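Local coordinates for putative capsid protein of prophage (Escherichia coli CFT073, PDB 3BQW) that probably serves as a major capsid protein, the kind of subunit that builds the shell of a tailed phage, encoded by a prophage, at residues 119-122 with 123-127; 12-15 with 16-19; 112-115 with 116-120; 21-24 with 25-29. All coordinates share one frame; numbering follows the deposited sequence.

Interaction 1 of 4, residues 119-122 with 123-127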
# COMPACT_ATOMS: atom_id res chain seq x y z
N ARG A 119 -3.71 -22.81 -14.00
CA ARG A 119 -2.61 -21.86 -14.16
C ARG A 119 -3.09 -20.45 -14.45
O ARG A 119 -2.56 -19.49 -13.91
CB ARG A 119 -1.66 -22.27 -15.28
CG ARG A 119 -0.91 -23.56 -15.02
CD ARG A 119 0.09 -23.43 -13.87
NE ARG A 119 1.04 -22.32 -14.03
CZ ARG A 119 2.13 -22.35 -14.80
NH1 ARG A 119 2.42 -23.40 -15.54
NH2 ARG A 119 2.92 -21.30 -14.84
N LEU A 120 -4.07 -20.33 -15.34
CA LEU A 120 -4.62 -19.01 -15.69
C LEU A 120 -5.40 -18.39 -14.55
O LEU A 120 -5.31 -17.18 -14.32
CB LEU A 120 -5.48 -19.09 -16.94
CG LEU A 120 -4.72 -19.50 -18.21
CD1 LEU A 120 -5.68 -19.68 -19.35
CD2 LEU A 120 -3.67 -18.50 -18.55
N ILE A 121 -6.16 -19.23 -13.83
CA ILE A 121 -6.98 -18.78 -12.72
C ILE A 121 -6.10 -18.25 -11.60
O ILE A 121 -6.30 -17.13 -11.13
CB ILE A 121 -7.92 -19.90 -12.20
CG1 ILE A 121 -9.07 -20.13 -13.19
CG2 ILE A 121 -8.47 -19.54 -10.81
CD1 ILE A 121 -9.75 -21.47 -13.04
N THR A 122 -5.10 -19.04 -11.22
CA THR A 122 -4.20 -18.69 -10.14
C THR A 122 -3.32 -17.50 -10.53
O THR A 122 -3.02 -16.62 -9.69
CB THR A 122 -3.31 -19.88 -9.72
OG1 THR A 122 -2.67 -20.45 -10.87
CG2 THR A 122 -4.14 -20.99 -9.00
N GLY A 123 -2.92 -17.46 -11.80
CA GLY A 123 -2.15 -16.32 -12.31
C GLY A 123 -2.92 -15.02 -12.21
O GLY A 123 -2.37 -13.99 -11.82
N ASN A 124 -4.20 -15.05 -12.58
CA ASN A 124 -5.07 -13.88 -12.50
C ASN A 124 -5.45 -13.54 -11.07
O ASN A 124 -5.58 -12.36 -10.73
CB ASN A 124 -6.29 -14.05 -13.39
CG ASN A 124 -5.96 -13.87 -14.87
OD1 ASN A 124 -5.58 -12.79 -15.28
ND2 ASN A 124 -6.09 -14.93 -15.66
N MET A 125 -5.59 -14.54 -10.22
CA MET A 125 -5.79 -14.29 -8.80
C MET A 125 -4.63 -13.53 -8.21
O MET A 125 -4.84 -12.57 -7.46
CB MET A 125 -5.98 -15.60 -8.01
CG MET A 125 -7.36 -16.27 -8.15
SD MET A 125 -7.51 -17.85 -7.25
CE MET A 125 -7.46 -17.15 -5.62
N ARG A 126 -3.39 -13.95 -8.52
CA ARG A 126 -2.20 -13.26 -8.03
C ARG A 126 -2.15 -11.80 -8.50
O ARG A 126 -1.74 -10.93 -7.77
CB ARG A 126 -0.90 -13.98 -8.45
CG ARG A 126 -0.63 -15.27 -7.67
CD ARG A 126 0.79 -15.82 -7.85
NE ARG A 126 1.29 -15.80 -9.24
CZ ARG A 126 1.08 -16.76 -10.14
NH1 ARG A 126 0.38 -17.85 -9.85
NH2 ARG A 126 1.58 -16.63 -11.36
N ARG A 127 -2.55 -11.57 -9.74
CA ARG A 127 -2.56 -10.24 -10.34
C ARG A 127 -3.64 -9.36 -9.69
O ARG A 127 -3.44 -8.17 -9.48
CB ARG A 127 -2.78 -10.45 -11.84
CG ARG A 127 -3.01 -9.26 -12.72
CD ARG A 127 -3.14 -9.77 -14.20
NE ARG A 127 -1.87 -10.35 -14.66
CZ ARG A 127 -1.63 -11.62 -15.00
NH1 ARG A 127 -2.59 -12.56 -15.02
NH2 ARG A 127 -0.41 -11.96 -15.38
O HOH W 1 -0.34 -19.56 -11.95

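Interaction 2 of 4, residues 12-15 with 16-19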
# COMPACT_ATOMS: atom_id res chain seq x y z
N GLN A 12 -12.06 -23.89 -3.14
CA GLN A 12 -10.93 -24.27 -4.01
C GLN A 12 -10.03 -23.08 -4.28
O GLN A 12 -8.80 -23.18 -4.25
CB GLN A 12 -11.46 -24.91 -5.31
CG GLN A 12 -12.11 -26.29 -5.04
CD GLN A 12 -13.08 -26.78 -6.14
OE1 GLN A 12 -12.98 -26.40 -7.31
NE2 GLN A 12 -14.01 -27.63 -5.75
N LEU A 13 -10.64 -21.93 -4.52
CA LEU A 13 -9.89 -20.69 -4.70
C LEU A 13 -9.22 -20.20 -3.41
O LEU A 13 -8.08 -19.73 -3.44
CB LEU A 13 -10.81 -19.61 -5.28
CG LEU A 13 -11.60 -19.94 -6.56
CD1 LEU A 13 -12.58 -18.84 -6.86
CD2 LEU A 13 -10.69 -20.17 -7.74
N PHE A 14 -9.90 -20.31 -2.27
CA PHE A 14 -9.29 -19.98 -0.97
C PHE A 14 -8.10 -20.89 -0.61
O PHE A 14 -7.16 -20.44 0.03
CB PHE A 14 -10.30 -20.05 0.19
CG PHE A 14 -11.07 -18.77 0.41
CD1 PHE A 14 -12.44 -18.75 0.31
CD2 PHE A 14 -10.40 -17.59 0.71
CE1 PHE A 14 -13.14 -17.55 0.52
CE2 PHE A 14 -11.08 -16.41 0.91
CZ PHE A 14 -12.45 -16.39 0.82
N ALA A 15 -8.15 -22.15 -1.02
CA ALA A 15 -7.04 -23.09 -0.83
C ALA A 15 -5.75 -22.55 -1.44
O ALA A 15 -4.68 -22.71 -0.87
CB ALA A 15 -7.38 -24.47 -1.43
N TYR A 16 -5.86 -21.89 -2.59
CA TYR A 16 -4.70 -21.28 -3.22
C TYR A 16 -4.31 -19.97 -2.54
O TYR A 16 -3.15 -19.73 -2.23
CB TYR A 16 -4.99 -21.01 -4.69
CG TYR A 16 -3.79 -20.45 -5.39
CD1 TYR A 16 -2.67 -21.27 -5.62
CD2 TYR A 16 -3.74 -19.13 -5.79
CE1 TYR A 16 -1.55 -20.77 -6.24
CE2 TYR A 16 -2.61 -18.62 -6.41
CZ TYR A 16 -1.52 -19.44 -6.61
OH TYR A 16 -0.41 -18.97 -7.24
N LEU A 17 -5.31 -19.13 -2.32
CA LEU A 17 -5.11 -17.83 -1.71
C LEU A 17 -4.44 -17.96 -0.33
O LEU A 17 -3.64 -17.11 0.07
CB LEU A 17 -6.48 -17.12 -1.62
CG LEU A 17 -6.60 -15.60 -1.58
CD1 LEU A 17 -5.74 -14.89 -2.69
CD2 LEU A 17 -8.07 -15.21 -1.67
N ASN A 18 -4.73 -19.04 0.38
CA ASN A 18 -4.21 -19.27 1.74
C ASN A 18 -2.96 -20.12 1.75
O ASN A 18 -2.53 -20.53 2.82
CB ASN A 18 -5.27 -19.98 2.60
CG ASN A 18 -6.50 -19.12 2.84
OD1 ASN A 18 -6.40 -17.90 2.94
ND2 ASN A 18 -7.66 -19.75 2.94
N ARG A 19 -2.36 -20.38 0.59
CA ARG A 19 -1.40 -21.50 0.46
C ARG A 19 -0.10 -21.38 1.29
O ARG A 19 0.49 -22.42 1.66
CB ARG A 19 -1.05 -21.77 -1.00
CG ARG A 19 -0.41 -23.12 -1.17
CD ARG A 19 -0.40 -23.57 -2.59
NE ARG A 19 0.78 -23.11 -3.31
CZ ARG A 19 0.99 -23.38 -4.59
NH1 ARG A 19 0.10 -24.07 -5.29
NH2 ARG A 19 2.09 -22.93 -5.19

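Interaction 3 of 4, residues 112-115 with 116-120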
# COMPACT_ATOMS: atom_id res chain seq x y z
N ASP A 112 -2.72 -30.96 -20.21
CA ASP A 112 -4.01 -31.07 -19.54
C ASP A 112 -4.74 -29.71 -19.46
O ASP A 112 -4.27 -28.82 -18.76
CB ASP A 112 -3.80 -31.64 -18.14
CG ASP A 112 -5.09 -31.76 -17.35
OD1 ASP A 112 -6.18 -31.49 -17.91
OD2 ASP A 112 -5.01 -32.13 -16.17
N PRO A 113 -5.90 -29.58 -20.14
CA PRO A 113 -6.65 -28.32 -20.14
C PRO A 113 -7.09 -27.82 -18.75
O PRO A 113 -7.20 -26.63 -18.54
CB PRO A 113 -7.89 -28.63 -20.99
CG PRO A 113 -7.56 -29.83 -21.75
CD PRO A 113 -6.59 -30.61 -20.93
N THR A 114 -7.35 -28.75 -17.84
CA THR A 114 -7.70 -28.42 -16.46
C THR A 114 -6.52 -27.77 -15.78
O THR A 114 -6.69 -26.78 -15.07
CB THR A 114 -8.08 -29.69 -15.65
OG1 THR A 114 -9.36 -30.16 -16.10
CG2 THR A 114 -8.14 -29.41 -14.15
N TYR A 115 -5.34 -28.34 -15.99
CA TYR A 115 -4.10 -27.81 -15.43
C TYR A 115 -3.86 -26.39 -15.94
O TYR A 115 -3.46 -25.52 -15.17
CB TYR A 115 -2.91 -28.69 -15.80
CG TYR A 115 -1.63 -28.20 -15.18
CD1 TYR A 115 -1.33 -28.51 -13.85
CD2 TYR A 115 -0.73 -27.40 -15.89
CE1 TYR A 115 -0.16 -28.04 -13.25
CE2 TYR A 115 0.43 -26.93 -15.30
CZ TYR A 115 0.71 -27.25 -13.98
OH TYR A 115 1.88 -26.80 -13.39
N ARG A 116 -4.12 -26.19 -17.22
CA ARG A 116 -3.95 -24.91 -17.88
C ARG A 116 -4.96 -23.87 -17.40
O ARG A 116 -4.60 -22.73 -17.23
CB ARG A 116 -4.06 -25.07 -19.38
CG ARG A 116 -3.02 -25.98 -20.01
CD ARG A 116 -3.38 -26.22 -21.45
NE ARG A 116 -3.38 -24.95 -22.17
CZ ARG A 116 -2.29 -24.35 -22.61
NH1 ARG A 116 -1.09 -24.90 -22.43
NH2 ARG A 116 -2.39 -23.17 -23.24
N ARG A 117 -6.21 -24.27 -17.20
CA ARG A 117 -7.20 -23.34 -16.65
C ARG A 117 -6.75 -22.92 -15.26
O ARG A 117 -6.79 -21.74 -14.93
CB ARG A 117 -8.62 -23.94 -16.62
CG ARG A 117 -9.44 -23.70 -17.91
CD ARG A 117 -10.83 -24.39 -17.87
NE ARG A 117 -11.65 -23.91 -16.75
CZ ARG A 117 -11.81 -24.52 -15.58
NH1 ARG A 117 -11.25 -25.70 -15.34
NH2 ARG A 117 -12.58 -23.97 -14.64
N MET A 118 -6.29 -23.89 -14.47
CA MET A 118 -5.81 -23.64 -13.11
C MET A 118 -4.66 -22.64 -13.09
O MET A 118 -4.64 -21.77 -12.25
CB MET A 118 -5.30 -24.92 -12.43
CG MET A 118 -6.33 -26.01 -12.21
SD MET A 118 -7.64 -25.62 -11.09
CE MET A 118 -6.87 -24.25 -10.14
N ARG A 119 -3.71 -22.81 -14.00
CA ARG A 119 -2.61 -21.86 -14.16
C ARG A 119 -3.09 -20.45 -14.45
O ARG A 119 -2.56 -19.49 -13.91
CB ARG A 119 -1.66 -22.27 -15.28
CG ARG A 119 -0.91 -23.56 -15.02
CD ARG A 119 0.09 -23.43 -13.87
NE ARG A 119 1.04 -22.32 -14.03
CZ ARG A 119 2.13 -22.35 -14.80
NH1 ARG A 119 2.42 -23.40 -15.54
NH2 ARG A 119 2.92 -21.30 -14.84
N LEU A 120 -4.07 -20.33 -15.34
CA LEU A 120 -4.62 -19.01 -15.69
C LEU A 120 -5.40 -18.39 -14.55
O LEU A 120 -5.31 -17.18 -14.32
CB LEU A 120 -5.48 -19.09 -16.94
CG LEU A 120 -4.72 -19.50 -18.21
CD1 LEU A 120 -5.68 -19.68 -19.35
CD2 LEU A 120 -3.67 -18.50 -18.55

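Interaction 4 of 4, residues 21-24 with 25-29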
# COMPACT_ATOMS: atom_id res chain seq x y z
N ASP A 21 3.03 -20.12 0.69
CA ASP A 21 4.27 -19.94 -0.06
C ASP A 21 4.11 -19.11 -1.33
O ASP A 21 4.88 -19.27 -2.27
CB ASP A 21 4.85 -21.32 -0.43
CG ASP A 21 3.91 -22.14 -1.33
OD1 ASP A 21 2.68 -21.95 -1.25
OD2 ASP A 21 4.42 -22.98 -2.11
N ILE A 22 3.13 -18.22 -1.40
CA ILE A 22 3.02 -17.34 -2.55
C ILE A 22 3.30 -15.91 -2.07
O ILE A 22 2.54 -15.36 -1.28
CB ILE A 22 1.64 -17.50 -3.26
CG1 ILE A 22 1.48 -18.96 -3.75
CG2 ILE A 22 1.49 -16.54 -4.45
CD1 ILE A 22 0.07 -19.48 -3.68
N ALA A 23 4.42 -15.35 -2.53
CA ALA A 23 4.94 -14.04 -2.11
C ALA A 23 3.88 -12.96 -2.22
O ALA A 23 3.73 -12.14 -1.32
CB ALA A 23 6.17 -13.66 -2.96
N GLU A 24 3.12 -13.01 -3.32
CA GLU A 24 2.05 -12.03 -3.57
C GLU A 24 1.03 -12.03 -2.46
O GLU A 24 0.35 -11.04 -2.26
CB GLU A 24 1.32 -12.31 -4.90
CG GLU A 24 2.14 -12.03 -6.16
CD GLU A 24 3.02 -13.18 -6.57
OE1 GLU A 24 3.20 -14.17 -5.80
OE2 GLU A 24 3.58 -13.09 -7.68
N PHE A 25 0.90 -13.16 -1.77
CA PHE A 25 -0.08 -13.30 -0.71
C PHE A 25 0.53 -12.99 0.66
O PHE A 25 -0.11 -12.34 1.47
CB PHE A 25 -0.74 -14.68 -0.72
CG PHE A 25 -1.39 -15.06 -2.05
CD1 PHE A 25 -1.76 -14.09 -2.99
CD2 PHE A 25 -1.66 -16.39 -2.35
CE1 PHE A 25 -2.36 -14.44 -4.17
CE2 PHE A 25 -2.27 -16.74 -3.54
CZ PHE A 25 -2.62 -15.77 -4.45
N LYS A 26 1.76 -13.41 0.92
CA LYS A 26 2.27 -13.24 2.26
C LYS A 26 2.92 -11.85 2.53
O LYS A 26 2.97 -11.41 3.68
CB LYS A 26 3.17 -14.43 2.66
CG LYS A 26 4.65 -14.24 2.54
CD LYS A 26 5.44 -15.52 2.94
CE LYS A 26 5.85 -15.58 4.44
NZ LYS A 26 6.82 -16.73 4.73
N PHE A 27 3.39 -11.17 1.48
CA PHE A 27 4.02 -9.86 1.62
C PHE A 27 3.18 -8.76 1.01
O PHE A 27 2.38 -9.00 0.12
CB PHE A 27 5.41 -9.85 0.97
CG PHE A 27 6.28 -11.00 1.38
CD1 PHE A 27 6.52 -11.26 2.71
CD2 PHE A 27 6.87 -11.81 0.43
CE1 PHE A 27 7.32 -12.33 3.11
CE2 PHE A 27 7.67 -12.88 0.81
CZ PHE A 27 7.89 -13.14 2.16
N SER A 28 3.39 -7.55 1.52
CA SER A 28 2.75 -6.33 1.05
C SER A 28 3.81 -5.23 0.84
O SER A 28 4.92 -5.32 1.36
CB SER A 28 1.74 -5.82 2.09
OG SER A 28 0.68 -6.72 2.22
N PRO A 29 3.46 -4.20 0.07
CA PRO A 29 4.39 -3.11 -0.16
C PRO A 29 4.86 -2.40 1.12
O PRO A 29 4.32 -2.63 2.22
CB PRO A 29 3.57 -2.18 -1.05
CG PRO A 29 2.62 -3.03 -1.69
CD PRO A 29 2.23 -4.03 -0.71

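Interaction 1 of 4, residues 119-122 with 123-127
Water 1 sits at the edge of the Arg126 guanidinium, in its plane, and bridges it to Thr122 one helical turn earlier. It accepts from Arg126 NH1 at 2.8 Å and donates to Thr122 OG1 at 2.7 Å. One face of the same guanidinium lies over Gly123, with Gly123 CA 3.5 Å above its plane and offset toward the rim. Thr122 OG1 stands between the backbone N and the carbonyl carbon (chi1 51°), and from there it also bonds to Met118 O. The Arg126 chain bends at chi3 (-44°), which swings its NH1 back along the helix toward the water. Arg126 NH1 also bonds to Tyr16 OH of helix 10-17. Backbone bonds such as Met125 N to Ile121 O (2.8 Å) run through the segment. Asn124 ND2 adds a weak bond to Leu120 O at 2.7 Å, while Asn124 OD1 accepts from Arg127 NH1. On the buried side Ile121 CG2 and Met125 SD lie 4.1 Å apart, side by side. This stretch of helix 113-146 thus meets helix 10-17 in two ways: Ile121 and Met125 pack on Leu13, while Thr122 and Arg126 give the same helix a polar contact at Tyr16.

Interaction 2 of 4, residues 12-15 with 16-19
Phe14 and Leu17 meet on the last turn of helix 10-17, in a chain that probably has the HK97-like fold of phage coat proteins, with 113-146 as its long helix. Phe14 CD2 and Leu17 CD2 are 4.1 Å apart, and the side chains cross at a slant. On the packed side Leu13 and Leu17 are buried. Both lean on Pro315 of strand 314-319, Leu13 also on Asn317, and both touch the long helix. Leu17 N reaches Leu13 O at 3.0 Å, nearly straight (169°), and Tyr16 N adds a weak bond. The solvent side carries Gln12, Ala15 and Arg19, all exposed. Tyr16 is partly exposed. With CG opposite the backbone N (chi1 -177°), its ring is directed toward the long helix, where it packs on Thr122; Arg126 is the OH partner. Tyr16 CE1 lies 3.8 Å above one face of the Arg19 guanidinium, whose NE pairs with Asp21. Asn18, where helical geometry stops, is exposed but folds back on Phe14: its backbone N bonds to Phe14 O at 2.8 Å. Its amide plane is 14° from the Phe14 ring, but the two cross at an angle and do not stack, with Asn18 ND2 3.8 Å from Phe14 CB.

Interaction 3 of 4, residues 112-115 with 116-120
Tyr115 packs along Arg119 one turn later, a local surface contact in the first turns of helix 113-146. The two side chains run side by side and point the same way. The touching is done by the aliphatic part of the arginine: Arg119 CG lies 3.6 Å from Tyr115 CE2, and Arg119 CD lies 3.8 Å from Tyr115 OH. The guanidinium plane is turned 70° from the ring, so the two flat groups do not stack in parallel. Bends at chi2 and chi3 of Arg119 (-67° and -54°) fold its methylenes against the ring. Its charged end is held by other partners, Glu105 through a salt bridge and Met100 O through a hydrogen bond. Tyr115 also touches Glu105, so the pair faces the same loop. Arg116 and Arg117 leave the helix in other directions. Arg116 bonds to Leu110 O, and Arg117 forms a salt bridge with Glu327 of strand 327-338. At the start of the helix Asp112 reaches forward over the first turn. Asp112 OD1 accepts from Thr114 N at 3.0 Å, and the donor approaches from above the carboxylate plane. Asp112 O takes Arg116 N at 3.1 Å, and Pro113 O takes Arg117 N at 2.9 Å. An aspartate N-cap, followed by proline in the first helical position, is a classic beginning for an alpha helix.

Interaction 4 of 4, residues 21-24 with 25-29
Ile22 O is gripped by two backbone donors, Phe25 N at 2.8 Å and Lys26 N at 3.0 Å. Lys26 N lies in the carbonyl plane, whereas Phe25 N stands 47° out of it. Ile22 is the N-cap of the short helix 23-26, and its carbonyl starts the turn. Ala23 O takes the next bond, from Phe27 N at 3.0 Å, and Phe27 is where helical geometry ends. Beside this turn Ile22 and Phe25 lie side by side. Ile22 CG2 sits over one face of the Phe25 ring in a CH-pi contact, 3.9 Å from its centroid and 14° off the normal. Ile22 CD1 comes to 3.6 Å from Phe25 CE2. With chi1 at -60°, CG1 of Ile22 lies beside the backbone N and CG2 is anti to it, which puts this methyl over the ring. Phe25 also meets the Tyr16 ring, with the planes nearly perpendicular. On another side of the turn Ala23 CB touches Phe27 CD2 at 3.9 Å. Lys26 CG lies 3.3 Å above the centre of the Phe27 ring. Lys133 of helix 113-146 donates to Glu24 O and Phe27 O, carbonyls at the end of the turn. Apolar packing by Ile22 and Tyr16 thus holds the Phe25 ring against the turn, and carbonyl bonds, probably reinforced by the lysine charge, secure the short helix on the long one.

Overall arrangement
From the N terminus the chain first passes through interaction 2, at the end of helix 10-17. A short connection then leads to interaction 4, on helix 23-26. Much later the chain enters helix 113-146, which carries interaction 3 at its start and interaction 1 directly after it. All four are local turns, so none closes a long loop and none nests in another. Interactions 3 and 1 overlap at Arg119 and Leu120. Interaction 1 touches 2 through Ile121, Thr122, Met125 and Arg126, and 4 through Arg126; 2 and 4 touch each other. Together these three join the two N-terminal helices to the long helix. Interaction 3 touches neither 2 nor 4.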